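Local coordinates for uncharacterized GST-like proteinprotein (Pseudomonas syringae pv. tomato, PDB 3IC8) that is of unknown function but is built like a glutathione S-transferase, pairing a thioredoxin-like N-terminal domain with a helical C-terminal domain, at residues M69-E74 with A81-G86; F191-P196 with F201-P206; I285-R288 with G294-H297; S36-P41 with G49-P54; F14-R19 with F218-L223. All blocks are in the same frame, centred on the assembly; numbering follows the deposited sequence.

Contact 1: residues M69-E74 with A81-G86; sequences MARRLE and AFYPQG
The guanidinium of Arg71 lies flat over one face of the Tyr83 ring, the two planes 23° apart, in a cation-pi stack with Arg71 CZ 4.0 Å from the Tyr83 ring centroid. Overlap is offset toward the hydroxyl-bearing end of the ring, where Arg71 NH2 comes 3.4 Å from Tyr83 CE2. Glu74 OE1 sits at the edge of the same ring, in its plane, and the Phe82 ring meets Leu73 CD1 and the Ala70 carbonyl O at its own edge. The contact ties helix 66-76 of the thioredoxin-like domain of a glutathione S-transferase fold to the linker leading into helix 88-110. Glu74 does the fastening: with CG anti to the backbone N (chi1 -173°) and a bend at chi2, its carboxylate reaches two successive linker N-H groups. Phe82 N donates to the syn lone pair of Glu74 OE2 at 2.9 Å, while Tyr83 N meets Glu74 OE1 at 3.2 Å, 28° out of the carboxylate plane. Lys25 adds a salt bridge to OE2, which probably helps keep the acid ionised. Ile180 packs against Ala70, Phe82 and Tyr83. On the buried side, Phe82 CD2 rests 4.0 Å from Ala70 CB.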
# COMPACT_ATOMS: atom_id res chain seq x y z
N MSE A 69 -7.59 -29.74 -4.81
CA MSE A 69 -6.27 -29.27 -4.53
C MSE A 69 -6.27 -28.54 -3.21
O MSE A 69 -5.34 -28.64 -2.46
CB MSE A 69 -5.82 -28.35 -5.64
CG MSE A 69 -4.42 -27.87 -5.54
SE MSE A 69 -3.93 -26.53 -6.84
CE MSE A 69 -3.66 -25.07 -5.70
N ALA A 70 -7.33 -27.82 -2.94
CA ALA A 70 -7.45 -27.09 -1.71
C ALA A 70 -7.47 -28.01 -0.53
O ALA A 70 -6.85 -27.73 0.45
CB ALA A 70 -8.69 -26.29 -1.73
N ARG A 71 -8.19 -29.09 -0.61
CA ARG A 71 -8.19 -30.06 0.45
C ARG A 71 -6.88 -30.77 0.71
O ARG A 71 -6.57 -31.07 1.81
CB ARG A 71 -9.34 -31.01 0.29
CG ARG A 71 -10.61 -30.31 0.57
CD ARG A 71 -11.82 -31.10 0.30
NE ARG A 71 -12.97 -30.23 0.25
CZ ARG A 71 -13.65 -29.83 1.30
NH1 ARG A 71 -13.33 -30.22 2.49
NH2 ARG A 71 -14.67 -29.05 1.14
N ARG A 72 -6.13 -31.09 -0.33
CA ARG A 72 -4.81 -31.63 -0.21
C ARG A 72 -3.87 -30.65 0.42
O ARG A 72 -3.04 -31.02 1.19
CB ARG A 72 -4.29 -32.09 -1.55
CG ARG A 72 -2.95 -32.70 -1.52
CD ARG A 72 -2.85 -33.72 -0.43
NE ARG A 72 -1.54 -34.32 -0.31
CZ ARG A 72 -0.61 -33.92 0.54
NH1 ARG A 72 -0.82 -32.93 1.35
NH2 ARG A 72 0.54 -34.54 0.59
N LEU A 73 -4.02 -29.39 0.08
CA LEU A 73 -3.24 -28.34 0.68
C LEU A 73 -3.50 -28.19 2.16
O LEU A 73 -2.61 -27.99 2.93
CB LEU A 73 -3.51 -27.02 -0.01
CG LEU A 73 -2.87 -26.82 -1.36
CD1 LEU A 73 -3.14 -25.46 -1.90
CD2 LEU A 73 -1.40 -27.12 -1.36
N GLU A 74 -4.76 -28.30 2.52
CA GLU A 74 -5.22 -28.18 3.87
C GLU A 74 -4.61 -29.27 4.70
O GLU A 74 -4.29 -29.06 5.84
CB GLU A 74 -6.75 -28.24 3.90
CG GLU A 74 -7.35 -27.96 5.22
CD GLU A 74 -7.89 -26.57 5.35
OE1 GLU A 74 -8.84 -26.36 6.10
OE2 GLU A 74 -7.37 -25.69 4.69
N ALA A 81 -6.40 -21.68 7.37
CA ALA A 81 -7.30 -22.66 6.82
C ALA A 81 -8.19 -22.16 5.73
O ALA A 81 -8.79 -21.12 5.82
CB ALA A 81 -8.12 -23.27 7.90
N PHE A 82 -8.26 -22.95 4.69
CA PHE A 82 -9.24 -22.82 3.65
C PHE A 82 -10.63 -23.05 4.18
O PHE A 82 -11.54 -22.42 3.76
CB PHE A 82 -8.97 -23.79 2.53
CG PHE A 82 -7.91 -23.35 1.60
CD1 PHE A 82 -7.84 -22.08 1.18
CD2 PHE A 82 -6.97 -24.22 1.17
CE1 PHE A 82 -6.87 -21.71 0.35
CE2 PHE A 82 -6.03 -23.83 0.35
CZ PHE A 82 -5.97 -22.59 -0.05
N TYR A 83 -10.80 -23.97 5.12
CA TYR A 83 -12.12 -24.20 5.67
C TYR A 83 -12.20 -24.05 7.15
O TYR A 83 -12.04 -24.99 7.86
CB TYR A 83 -12.57 -25.60 5.32
CG TYR A 83 -12.48 -25.92 3.88
CD1 TYR A 83 -11.35 -26.45 3.36
CD2 TYR A 83 -13.54 -25.69 3.05
CE1 TYR A 83 -11.27 -26.73 2.09
CE2 TYR A 83 -13.45 -25.98 1.76
CZ TYR A 83 -12.31 -26.50 1.28
OH TYR A 83 -12.19 -26.81 -0.01
N PRO A 84 -12.51 -22.87 7.61
CA PRO A 84 -12.49 -22.55 9.02
C PRO A 84 -13.45 -23.37 9.85
O PRO A 84 -14.55 -23.60 9.41
CB PRO A 84 -12.95 -21.11 9.02
CG PRO A 84 -12.76 -20.67 7.73
CD PRO A 84 -12.98 -21.75 6.83
N GLN A 85 -13.05 -23.76 11.05
CA GLN A 85 -13.88 -24.64 11.85
C GLN A 85 -15.21 -24.02 12.17
O GLN A 85 -15.29 -22.92 12.64
CB GLN A 85 -13.20 -24.94 13.17
CG GLN A 85 -11.90 -25.67 13.05
CD GLN A 85 -11.81 -26.87 13.94
OE1 GLN A 85 -11.53 -27.97 13.48
NE2 GLN A 85 -12.02 -26.68 15.23
N GLY A 86 -16.25 -24.78 11.93
CA GLY A 86 -17.60 -24.37 12.18
C GLY A 86 -18.27 -23.65 11.05
O GLY A 86 -19.39 -23.28 11.14

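Contact 2: residues F191-P196 with F201-P206; sequences FLKQTP and FVDDYP
Lys193 reaches across to Asp203, and the salt bridge between Lys193 NZ and Asp203 OD1, at 3.2 Å, is the polar link between the two segments. The ammonium comes in on the syn lone pair of OD1, and the two side chains cross at about a right angle. Bends at chi2 (-70°) and chi3 (-92°) curl the lysine chain so that NZ can get there. The pair does not stand alone: Tyr9 OH of the second subunit bonds both Lys193 NZ and Asp203 OD2, and Ser36 OG of that subunit also lies close to OD2. Both charged groups are therefore built into a subunit interface, where the Lys193 carbonyl O is taken by Thr11 OG1, again of the second subunit. Within the chain, Thr198 OG1 bonds Leu192 O, and Ser209 OG makes a weak bond to Asp203 OD1. Tyr205 N bonds Val202 O at 3.1 Å, closing the turn that leads into the next helix. Next to the salt bridge the contact is apolar: Leu192 CB lies 3.9 Å from Val202 CG2, and Leu192 CG is 4.1 Å from Phe201 CB. In the helical C-terminal domain, this joins the end of helix 180-193 to the short helix 200-203; Leu192 also packs on helices 88-110 and 149-167, while Lys193 and Val202 rest on Leu212 of helix 206-216.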
# COMPACT_ATOMS: atom_id res chain seq x y z
N PHE A 191 -10.67 -11.28 -13.45
CA PHE A 191 -10.92 -11.17 -14.86
C PHE A 191 -11.39 -9.77 -15.23
O PHE A 191 -10.94 -9.22 -16.19
CB PHE A 191 -11.95 -12.20 -15.32
CG PHE A 191 -11.42 -13.58 -15.44
CD1 PHE A 191 -10.89 -14.03 -16.61
CD2 PHE A 191 -11.47 -14.44 -14.39
CE1 PHE A 191 -10.41 -15.30 -16.71
CE2 PHE A 191 -10.98 -15.68 -14.48
CZ PHE A 191 -10.45 -16.12 -15.64
N LEU A 192 -12.28 -9.19 -14.45
CA LEU A 192 -12.80 -7.87 -14.71
C LEU A 192 -11.76 -6.77 -14.63
O LEU A 192 -11.79 -5.86 -15.38
CB LEU A 192 -13.98 -7.55 -13.83
CG LEU A 192 -15.37 -8.11 -14.05
CD1 LEU A 192 -15.77 -8.44 -15.43
CD2 LEU A 192 -15.66 -9.20 -13.14
N LYS A 193 -10.83 -6.91 -13.72
CA LYS A 193 -9.78 -5.96 -13.48
C LYS A 193 -8.80 -5.80 -14.64
O LYS A 193 -8.12 -4.85 -14.71
CB LYS A 193 -9.03 -6.33 -12.22
CG LYS A 193 -9.81 -6.17 -10.97
CD LYS A 193 -10.05 -4.73 -10.64
CE LYS A 193 -8.98 -4.20 -9.76
NZ LYS A 193 -9.20 -2.81 -9.43
N GLN A 194 -8.80 -6.76 -15.54
CA GLN A 194 -7.92 -6.80 -16.68
C GLN A 194 -8.13 -5.72 -17.73
O GLN A 194 -7.26 -5.44 -18.50
CB GLN A 194 -8.00 -8.17 -17.34
CG GLN A 194 -7.60 -9.32 -16.47
CD GLN A 194 -6.32 -9.11 -15.75
OE1 GLN A 194 -6.28 -9.05 -14.55
NE2 GLN A 194 -5.26 -8.98 -16.48
N THR A 195 -9.31 -5.15 -17.75
CA THR A 195 -9.73 -4.26 -18.78
C THR A 195 -10.34 -3.00 -18.24
O THR A 195 -11.01 -3.00 -17.26
CB THR A 195 -10.76 -4.94 -19.61
OG1 THR A 195 -10.13 -5.55 -20.72
CG2 THR A 195 -11.75 -3.98 -20.07
N PRO A 196 -10.07 -1.90 -18.91
CA PRO A 196 -10.60 -0.62 -18.52
C PRO A 196 -12.09 -0.58 -18.62
O PRO A 196 -12.73 0.02 -17.81
CB PRO A 196 -9.98 0.30 -19.55
CG PRO A 196 -8.75 -0.31 -19.88
CD PRO A 196 -8.85 -1.75 -19.70
N PHE A 201 -17.11 -2.74 -13.26
CA PHE A 201 -17.93 -3.77 -12.71
C PHE A 201 -17.49 -4.14 -11.31
O PHE A 201 -18.30 -4.50 -10.50
CB PHE A 201 -17.93 -4.99 -13.60
CG PHE A 201 -18.70 -4.82 -14.84
CD1 PHE A 201 -20.04 -4.58 -14.79
CD2 PHE A 201 -18.10 -4.92 -16.05
CE1 PHE A 201 -20.73 -4.44 -15.92
CE2 PHE A 201 -18.78 -4.76 -17.16
CZ PHE A 201 -20.11 -4.52 -17.10
N VAL A 202 -16.21 -3.99 -11.03
CA VAL A 202 -15.71 -4.02 -9.68
C VAL A 202 -15.56 -2.67 -8.99
O VAL A 202 -15.99 -2.50 -7.89
CB VAL A 202 -14.37 -4.68 -9.63
CG1 VAL A 202 -13.96 -4.87 -8.25
CG2 VAL A 202 -14.41 -5.95 -10.33
N ASP A 203 -14.95 -1.71 -9.65
CA ASP A 203 -14.54 -0.46 -9.02
C ASP A 203 -15.69 0.42 -8.52
O ASP A 203 -15.50 1.25 -7.67
CB ASP A 203 -13.57 0.30 -9.91
CG ASP A 203 -12.22 -0.37 -10.02
OD1 ASP A 203 -11.94 -1.26 -9.24
OD2 ASP A 203 -11.44 -0.03 -10.89
N ASP A 204 -16.87 0.20 -9.06
CA ASP A 204 -18.08 0.88 -8.69
C ASP A 204 -18.56 0.55 -7.30
O ASP A 204 -19.39 1.22 -6.77
CB ASP A 204 -19.19 0.59 -9.65
CG ASP A 204 -19.08 1.37 -10.88
OD1 ASP A 204 -19.96 1.32 -11.72
OD2 ASP A 204 -18.08 2.05 -11.01
N TYR A 205 -18.04 -0.52 -6.74
CA TYR A 205 -18.35 -0.84 -5.39
C TYR A 205 -17.09 -0.80 -4.60
O TYR A 205 -16.27 -1.66 -4.70
CB TYR A 205 -18.94 -2.22 -5.35
CG TYR A 205 -19.93 -2.42 -6.44
CD1 TYR A 205 -19.53 -2.72 -7.70
CD2 TYR A 205 -21.26 -2.29 -6.20
CE1 TYR A 205 -20.40 -2.88 -8.69
CE2 TYR A 205 -22.15 -2.45 -7.18
CZ TYR A 205 -21.72 -2.75 -8.43
OH TYR A 205 -22.60 -2.93 -9.43
N PRO A 206 -16.94 0.25 -3.83
CA PRO A 206 -15.69 0.56 -3.18
C PRO A 206 -15.24 -0.44 -2.17
O PRO A 206 -14.07 -0.70 -2.12
CB PRO A 206 -16.01 1.86 -2.50
CG PRO A 206 -16.99 2.44 -3.36
CD PRO A 206 -17.87 1.36 -3.73

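Contact 3: residues I285-R288 with G294-H297; sequences ILRR and GVVH
The beta hairpin of strands 284-290 and 296-300 sets Arg287 opposite His297 and Arg288 opposite Val296. Arg288 and Val296 form the hydrogen-bonded antiparallel pair: Arg288 N bonds Val296 O at 3.0 Å, and Val296 N bonds Arg288 O at 2.9 Å. Arg287 and His297 form the non-hydrogen-bonded pair, their CA atoms 4.6 Å apart, with a CA-H...O contact from His297 CA to Leu286 O of 3.3 Å. Val296 O also takes a weak bond from His297 ND1. On the face carrying Arg287 and His297, the aliphatic part of the arginine meets the ring at its edge, Arg287 CG 3.8 Å from His297 CE1. Ile285 CG2 closes on His297 from the other end of the strand, 4.1 Å from its CB. The Arg287 guanidinium plane stands 60° from the His297 ring plane and receives Val295 CG1 over the centre of one face. On the opposite sheet face, Arg288 runs alongside Val296, pointing the same way, with Arg288 CG 3.9 Å from Val296 CG1. Arg288 NH1 goes on to Ala45 O, and Arg288 NH2 to a salt bridge with Asp290. Alternating hydrogen-bonded and non-hydrogen-bonded pairs are typical of an antiparallel beta hairpin, here joined to the sheet of the thioredoxin-like domain through strand 61-63.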
# COMPACT_ATOMS: atom_id res chain seq x y z
N ILE A 285 -9.51 -42.46 -5.80
CA ILE A 285 -8.13 -42.66 -6.17
C ILE A 285 -7.92 -43.77 -7.19
O ILE A 285 -8.40 -44.85 -7.03
CB ILE A 285 -7.29 -42.95 -4.97
CG1 ILE A 285 -7.63 -41.99 -3.87
CG2 ILE A 285 -5.88 -42.75 -5.29
CD1 ILE A 285 -6.64 -41.95 -2.84
N LEU A 286 -7.15 -43.49 -8.19
CA LEU A 286 -7.01 -44.47 -9.19
C LEU A 286 -5.55 -44.69 -9.50
O LEU A 286 -4.77 -43.78 -9.51
CB LEU A 286 -7.90 -44.05 -10.34
CG LEU A 286 -7.67 -44.37 -11.77
CD1 LEU A 286 -8.65 -43.63 -12.59
CD2 LEU A 286 -6.29 -43.93 -12.06
N ARG A 287 -5.20 -45.96 -9.68
CA ARG A 287 -3.84 -46.40 -9.90
C ARG A 287 -3.66 -46.66 -11.36
O ARG A 287 -4.46 -47.29 -11.96
CB ARG A 287 -3.56 -47.66 -9.09
CG ARG A 287 -2.14 -48.17 -9.17
CD ARG A 287 -2.09 -49.67 -9.04
NE ARG A 287 -0.87 -50.14 -8.38
CZ ARG A 287 0.06 -50.88 -8.96
NH1 ARG A 287 -0.05 -51.25 -10.22
NH2 ARG A 287 1.13 -51.25 -8.28
N ARG A 288 -2.60 -46.14 -11.94
CA ARG A 288 -2.26 -46.42 -13.31
C ARG A 288 -0.77 -46.51 -13.44
O ARG A 288 -0.07 -45.96 -12.65
CB ARG A 288 -2.82 -45.36 -14.24
CG ARG A 288 -2.49 -43.98 -13.84
CD ARG A 288 -2.97 -43.00 -14.84
NE ARG A 288 -2.28 -43.12 -16.09
CZ ARG A 288 -1.15 -42.49 -16.38
NH1 ARG A 288 -0.61 -41.69 -15.51
NH2 ARG A 288 -0.60 -42.66 -17.55
N GLY A 294 5.92 -44.49 -14.42
CA GLY A 294 5.80 -45.57 -13.48
C GLY A 294 4.45 -45.65 -12.87
O GLY A 294 3.49 -45.22 -13.46
N VAL A 295 4.37 -46.22 -11.69
CA VAL A 295 3.12 -46.37 -11.02
C VAL A 295 2.72 -45.07 -10.37
O VAL A 295 3.51 -44.45 -9.71
CB VAL A 295 3.19 -47.42 -9.97
CG1 VAL A 295 1.92 -47.46 -9.22
CG2 VAL A 295 3.47 -48.73 -10.57
N VAL A 296 1.48 -44.69 -10.58
CA VAL A 296 0.99 -43.42 -10.15
C VAL A 296 -0.43 -43.50 -9.60
O VAL A 296 -1.22 -44.30 -10.05
CB VAL A 296 1.04 -42.49 -11.32
CG1 VAL A 296 -0.24 -41.84 -11.52
CG2 VAL A 296 2.13 -41.53 -11.18
N HIS A 297 -0.73 -42.67 -8.63
CA HIS A 297 -2.07 -42.58 -8.09
C HIS A 297 -2.64 -41.25 -8.50
O HIS A 297 -2.02 -40.24 -8.31
CB HIS A 297 -2.03 -42.61 -6.58
CG HIS A 297 -2.01 -43.98 -5.99
ND1 HIS A 297 -1.79 -45.11 -6.73
CD2 HIS A 297 -2.18 -44.39 -4.72
CE1 HIS A 297 -1.82 -46.16 -5.94
NE2 HIS A 297 -2.06 -45.75 -4.72

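Contact 4: residues S36-P41 with G49-P54; sequences SIMPKP and GYRKTP
Lys40 and Arg51 make the nearest backbone approach, but their CA atoms stay 7.6 Å apart, and no hydrogen bond crosses between the two segments. Both are irregular, and each contains a cis peptide, one before Pro39 and one before Pro54. Lys40 is the N-cap of helix 41-47 and the other segment follows that helix, so the contact draws together the chain on entering and leaving it. Side chains span the gap. Arg51 reaches over with CG beside its backbone N (chi1 -66°) and a bend at chi3, bringing NE 3.5 Å from SE of Met38, a selenomethionine. The selenium approaches the guanidinium obliquely and also lies 4.1 Å from Arg51 CZ. A bend at chi2 (-58°) brings Met38 SE nearer Arg51 than its CB direction alone would. In the thioredoxin-like fold, the cis-proline just before the strand that follows this helix is a hallmark, and Pro54, just ahead of strand 55-58, fits that place; in related transferases the residue before it pairs through its backbone with glutathione. Lys40 and Arg51 also touch through their aliphatic parts, Lys40 CD 4.2 Å from Arg51 CD. Their like charges stay apart, Lys40 NZ 6.4 Å from Arg51 NE; Lys40 NZ is instead hydrogen-bonded to Pro35 O. Arg51 also packs on Leu43 and Thr44 of the helix, while Glu270 OE1 takes its backbone N-H.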
# COMPACT_ATOMS: atom_id res chain seq x y z
N SER A 36 0.49 -24.77 -24.01
CA SER A 36 -0.83 -24.47 -24.50
C SER A 36 -1.27 -25.46 -25.56
O SER A 36 -2.42 -25.82 -25.66
CB SER A 36 -0.90 -23.05 -25.04
OG SER A 36 0.28 -22.68 -25.69
N ILE A 37 -0.32 -25.85 -26.38
CA ILE A 37 -0.50 -26.68 -27.55
C ILE A 37 -0.78 -28.12 -27.22
O ILE A 37 -0.22 -28.63 -26.27
CB ILE A 37 0.78 -26.69 -28.31
CG1 ILE A 37 0.76 -25.62 -29.38
CG2 ILE A 37 1.03 -28.02 -28.87
CD1 ILE A 37 1.39 -24.39 -28.94
N MSE A 38 -1.62 -28.79 -28.00
CA MSE A 38 -1.83 -30.22 -27.86
C MSE A 38 -0.71 -30.99 -28.48
O MSE A 38 -0.01 -30.51 -29.34
CB MSE A 38 -3.10 -30.68 -28.53
CG MSE A 38 -4.34 -30.30 -27.85
SE MSE A 38 -4.49 -30.89 -26.08
CE MSE A 38 -4.57 -29.16 -25.33
N PRO A 39 -0.57 -32.23 -28.08
CA PRO A 39 -1.23 -32.73 -26.91
C PRO A 39 -0.25 -32.38 -25.83
O PRO A 39 0.70 -31.67 -26.11
CB PRO A 39 -1.25 -34.22 -27.18
CG PRO A 39 -0.08 -34.46 -28.07
CD PRO A 39 0.49 -33.15 -28.48
N LYS A 40 -0.44 -32.85 -24.62
CA LYS A 40 0.50 -32.47 -23.59
C LYS A 40 1.01 -33.72 -22.94
O LYS A 40 0.55 -34.12 -21.91
CB LYS A 40 -0.18 -31.59 -22.57
CG LYS A 40 -0.84 -30.38 -23.13
CD LYS A 40 -1.72 -29.71 -22.14
CE LYS A 40 -2.66 -28.76 -22.80
NZ LYS A 40 -2.61 -27.41 -22.20
N PRO A 41 1.96 -34.34 -23.61
CA PRO A 41 2.45 -35.67 -23.29
C PRO A 41 3.10 -35.82 -21.93
O PRO A 41 2.83 -36.78 -21.26
CB PRO A 41 3.45 -35.94 -24.39
CG PRO A 41 3.73 -34.62 -24.97
CD PRO A 41 2.52 -33.85 -24.87
N GLY A 49 -4.23 -38.57 -19.11
CA GLY A 49 -5.04 -37.86 -20.07
C GLY A 49 -6.00 -36.79 -19.62
O GLY A 49 -6.51 -36.09 -20.45
N TYR A 50 -6.19 -36.60 -18.34
CA TYR A 50 -6.92 -35.45 -17.90
C TYR A 50 -6.04 -34.27 -18.20
O TYR A 50 -4.88 -34.28 -17.87
CB TYR A 50 -7.16 -35.54 -16.41
CG TYR A 50 -7.93 -34.39 -15.82
CD1 TYR A 50 -9.29 -34.32 -15.92
CD2 TYR A 50 -7.29 -33.38 -15.16
CE1 TYR A 50 -9.98 -33.31 -15.41
CE2 TYR A 50 -7.97 -32.36 -14.63
CZ TYR A 50 -9.33 -32.32 -14.75
OH TYR A 50 -10.02 -31.27 -14.22
N ARG A 51 -6.57 -33.27 -18.85
CA ARG A 51 -5.75 -32.14 -19.21
C ARG A 51 -6.19 -30.79 -18.74
O ARG A 51 -5.74 -29.81 -19.25
CB ARG A 51 -5.50 -32.12 -20.70
CG ARG A 51 -4.68 -33.26 -21.15
CD ARG A 51 -4.18 -33.05 -22.51
NE ARG A 51 -5.24 -33.15 -23.48
CZ ARG A 51 -5.58 -34.27 -24.08
NH1 ARG A 51 -4.95 -35.40 -23.82
NH2 ARG A 51 -6.55 -34.25 -24.96
N LYS A 52 -7.07 -30.72 -17.77
CA LYS A 52 -7.43 -29.43 -17.26
C LYS A 52 -6.53 -29.09 -16.10
O LYS A 52 -6.39 -29.84 -15.18
CB LYS A 52 -8.88 -29.41 -16.84
CG LYS A 52 -9.48 -28.07 -16.90
CD LYS A 52 -9.81 -27.55 -15.53
CE LYS A 52 -11.29 -27.50 -15.32
NZ LYS A 52 -11.80 -26.11 -15.35
N THR A 53 -5.91 -27.94 -16.16
CA THR A 53 -4.91 -27.56 -15.22
C THR A 53 -5.41 -26.27 -14.69
O THR A 53 -6.29 -25.71 -15.25
CB THR A 53 -3.60 -27.36 -15.91
OG1 THR A 53 -3.77 -26.49 -17.01
CG2 THR A 53 -3.12 -28.65 -16.44
N PRO A 54 -4.92 -25.81 -13.56
CA PRO A 54 -3.74 -26.36 -12.91
C PRO A 54 -3.90 -27.69 -12.23
O PRO A 54 -4.96 -28.05 -11.81
CB PRO A 54 -3.42 -25.29 -11.90
CG PRO A 54 -4.00 -24.13 -12.40
CD PRO A 54 -5.26 -24.52 -12.99

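Contact 5: residues F14-R19 with F218-L223; sequences FAEKAR and FGHGSL
His220 meets helix 16-25 on two fronts, at the ring edge through Glu16 and over one face through Arg19. NE2 of His220 donates to Glu16 OE1 at 2.8 Å with an angle of 156° at the hydrogen. OE1 lies in the ring plane of the histidine but is itself met from above the carboxylate plane; the two planes stand 66° apart. Over the face, Arg19 CG makes a CH-pi contact, 3.8 Å from the His220 ring centroid, and the backbone adds a CA-H...O contact, His220 CA lying 3.4 Å from Arg19 O. The other Glu16 oxygen holds the arginine: Arg19 NH2 bonds Glu16 OE2 at 3.0 Å, in the guanidinium plane, so one carboxylate fixes both partners. Ser12 O and Tyr9 O take further N-H groups of this guanidinium. This tightly packed part ties the first helix of the thioredoxin-like domain to the chain after the helical domain, just before it adds strand 222-225 to the edge of the sheet beside strand 28-33. Beyond His220 the contact thins out. Gly221 is exposed, and Leu223, also exposed, keeps its side chain 6.1 Å or more from segment 14-19, resting instead on Trp29 and Ser31.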
# COMPACT_ATOMS: atom_id res chain seq x y z
N PHE A 14 -6.84 -17.99 -16.04
CA PHE A 14 -7.58 -19.12 -15.54
C PHE A 14 -6.90 -19.88 -14.43
O PHE A 14 -7.54 -20.52 -13.64
CB PHE A 14 -8.02 -20.01 -16.69
CG PHE A 14 -9.07 -19.40 -17.56
CD1 PHE A 14 -10.38 -19.63 -17.34
CD2 PHE A 14 -8.73 -18.58 -18.59
CE1 PHE A 14 -11.30 -19.07 -18.12
CE2 PHE A 14 -9.66 -18.03 -19.35
CZ PHE A 14 -10.94 -18.27 -19.13
N ALA A 15 -5.58 -19.79 -14.37
CA ALA A 15 -4.78 -20.47 -13.40
C ALA A 15 -4.41 -19.63 -12.21
O ALA A 15 -3.62 -20.04 -11.41
CB ALA A 15 -3.57 -21.00 -14.04
N GLU A 16 -4.92 -18.43 -12.12
CA GLU A 16 -4.62 -17.53 -11.03
C GLU A 16 -5.10 -17.98 -9.67
O GLU A 16 -4.45 -17.78 -8.70
CB GLU A 16 -5.07 -16.12 -11.36
CG GLU A 16 -4.67 -15.09 -10.38
CD GLU A 16 -3.20 -14.75 -10.41
OE1 GLU A 16 -2.82 -13.95 -9.57
OE2 GLU A 16 -2.44 -15.26 -11.24
N LYS A 17 -6.26 -18.58 -9.61
CA LYS A 17 -6.80 -18.96 -8.34
C LYS A 17 -5.87 -19.93 -7.65
O LYS A 17 -5.61 -19.77 -6.50
CB LYS A 17 -8.20 -19.54 -8.49
CG LYS A 17 -8.67 -20.37 -7.32
CD LYS A 17 -10.15 -20.35 -7.14
CE LYS A 17 -10.83 -21.52 -7.80
NZ LYS A 17 -11.65 -22.26 -6.87
N ALA A 18 -5.34 -20.90 -8.35
CA ALA A 18 -4.44 -21.88 -7.75
C ALA A 18 -3.16 -21.29 -7.21
O ALA A 18 -2.67 -21.73 -6.22
CB ALA A 18 -4.14 -22.92 -8.71
N ARG A 19 -2.63 -20.32 -7.91
CA ARG A 19 -1.47 -19.59 -7.50
C ARG A 19 -1.68 -18.82 -6.20
O ARG A 19 -0.83 -18.75 -5.37
CB ARG A 19 -1.11 -18.65 -8.63
CG ARG A 19 0.20 -18.91 -9.25
CD ARG A 19 0.18 -19.03 -10.75
NE ARG A 19 -0.66 -18.08 -11.46
CZ ARG A 19 -1.03 -18.22 -12.72
NH1 ARG A 19 -0.64 -19.24 -13.41
NH2 ARG A 19 -1.79 -17.35 -13.29
N PHE A 218 -2.21 -11.76 -0.79
CA PHE A 218 -1.64 -12.99 -0.27
C PHE A 218 -0.57 -13.48 -1.21
O PHE A 218 0.32 -14.18 -0.83
CB PHE A 218 -2.72 -14.05 -0.08
CG PHE A 218 -3.55 -13.86 1.14
CD1 PHE A 218 -3.07 -14.14 2.38
CD2 PHE A 218 -4.82 -13.42 1.05
CE1 PHE A 218 -3.83 -13.96 3.48
CE2 PHE A 218 -5.58 -13.25 2.15
CZ PHE A 218 -5.08 -13.51 3.37
N GLY A 219 -0.69 -13.10 -2.47
CA GLY A 219 0.34 -13.41 -3.43
C GLY A 219 0.40 -14.83 -3.91
O GLY A 219 -0.54 -15.56 -3.75
N HIS A 220 1.51 -15.19 -4.53
CA HIS A 220 1.72 -16.53 -5.03
C HIS A 220 2.66 -17.41 -4.25
O HIS A 220 2.82 -18.55 -4.58
CB HIS A 220 2.17 -16.51 -6.49
CG HIS A 220 1.24 -15.80 -7.42
ND1 HIS A 220 1.58 -15.54 -8.72
CD2 HIS A 220 -0.00 -15.32 -7.25
CE1 HIS A 220 0.58 -14.92 -9.32
NE2 HIS A 220 -0.39 -14.76 -8.44
N GLY A 221 3.29 -16.90 -3.22
CA GLY A 221 4.24 -17.71 -2.49
C GLY A 221 5.61 -17.78 -3.10
O GLY A 221 6.01 -16.89 -3.78
N SER A 222 6.34 -18.84 -2.84
CA SER A 222 7.70 -18.96 -3.34
C SER A 222 7.88 -20.11 -4.28
O SER A 222 7.65 -21.21 -3.92
CB SER A 222 8.65 -19.13 -2.18
OG SER A 222 9.41 -17.98 -1.99
N LEU A 223 8.35 -19.86 -5.48
CA LEU A 223 8.47 -20.90 -6.46
C LEU A 223 9.83 -21.00 -7.09
O LEU A 223 10.54 -20.03 -7.15
CB LEU A 223 7.42 -20.71 -7.55
CG LEU A 223 7.57 -19.58 -8.55
CD1 LEU A 223 8.49 -19.97 -9.65
CD2 LEU A 223 6.28 -19.14 -9.11

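In the fold
Along the chain, contacts 4, 1 and 2 come in that order, all between the two segments of contact 5, which joins residues about 200 positions apart; contact 3 follows. Contact 5 touches contacts 1, 2 and 4: Met69 meets Ala18, the Phe191 ring meets that of Phe14, and Pro54 meets Ala15 and Ala18. Contact 4 lies in the thioredoxin-like domain, contacts 1 and 5 tie its helices to the linker and to the chain after the helical domain, contact 2 sits in the helical domain, and contact 3 shares the sheet with contact 5. Centres of contacts 2 and 3 lie about 43 Å apart. Contacts 2 and 4, and Phe14 of contact 5, touch the second subunit, so these parts of both domains lie at the interface.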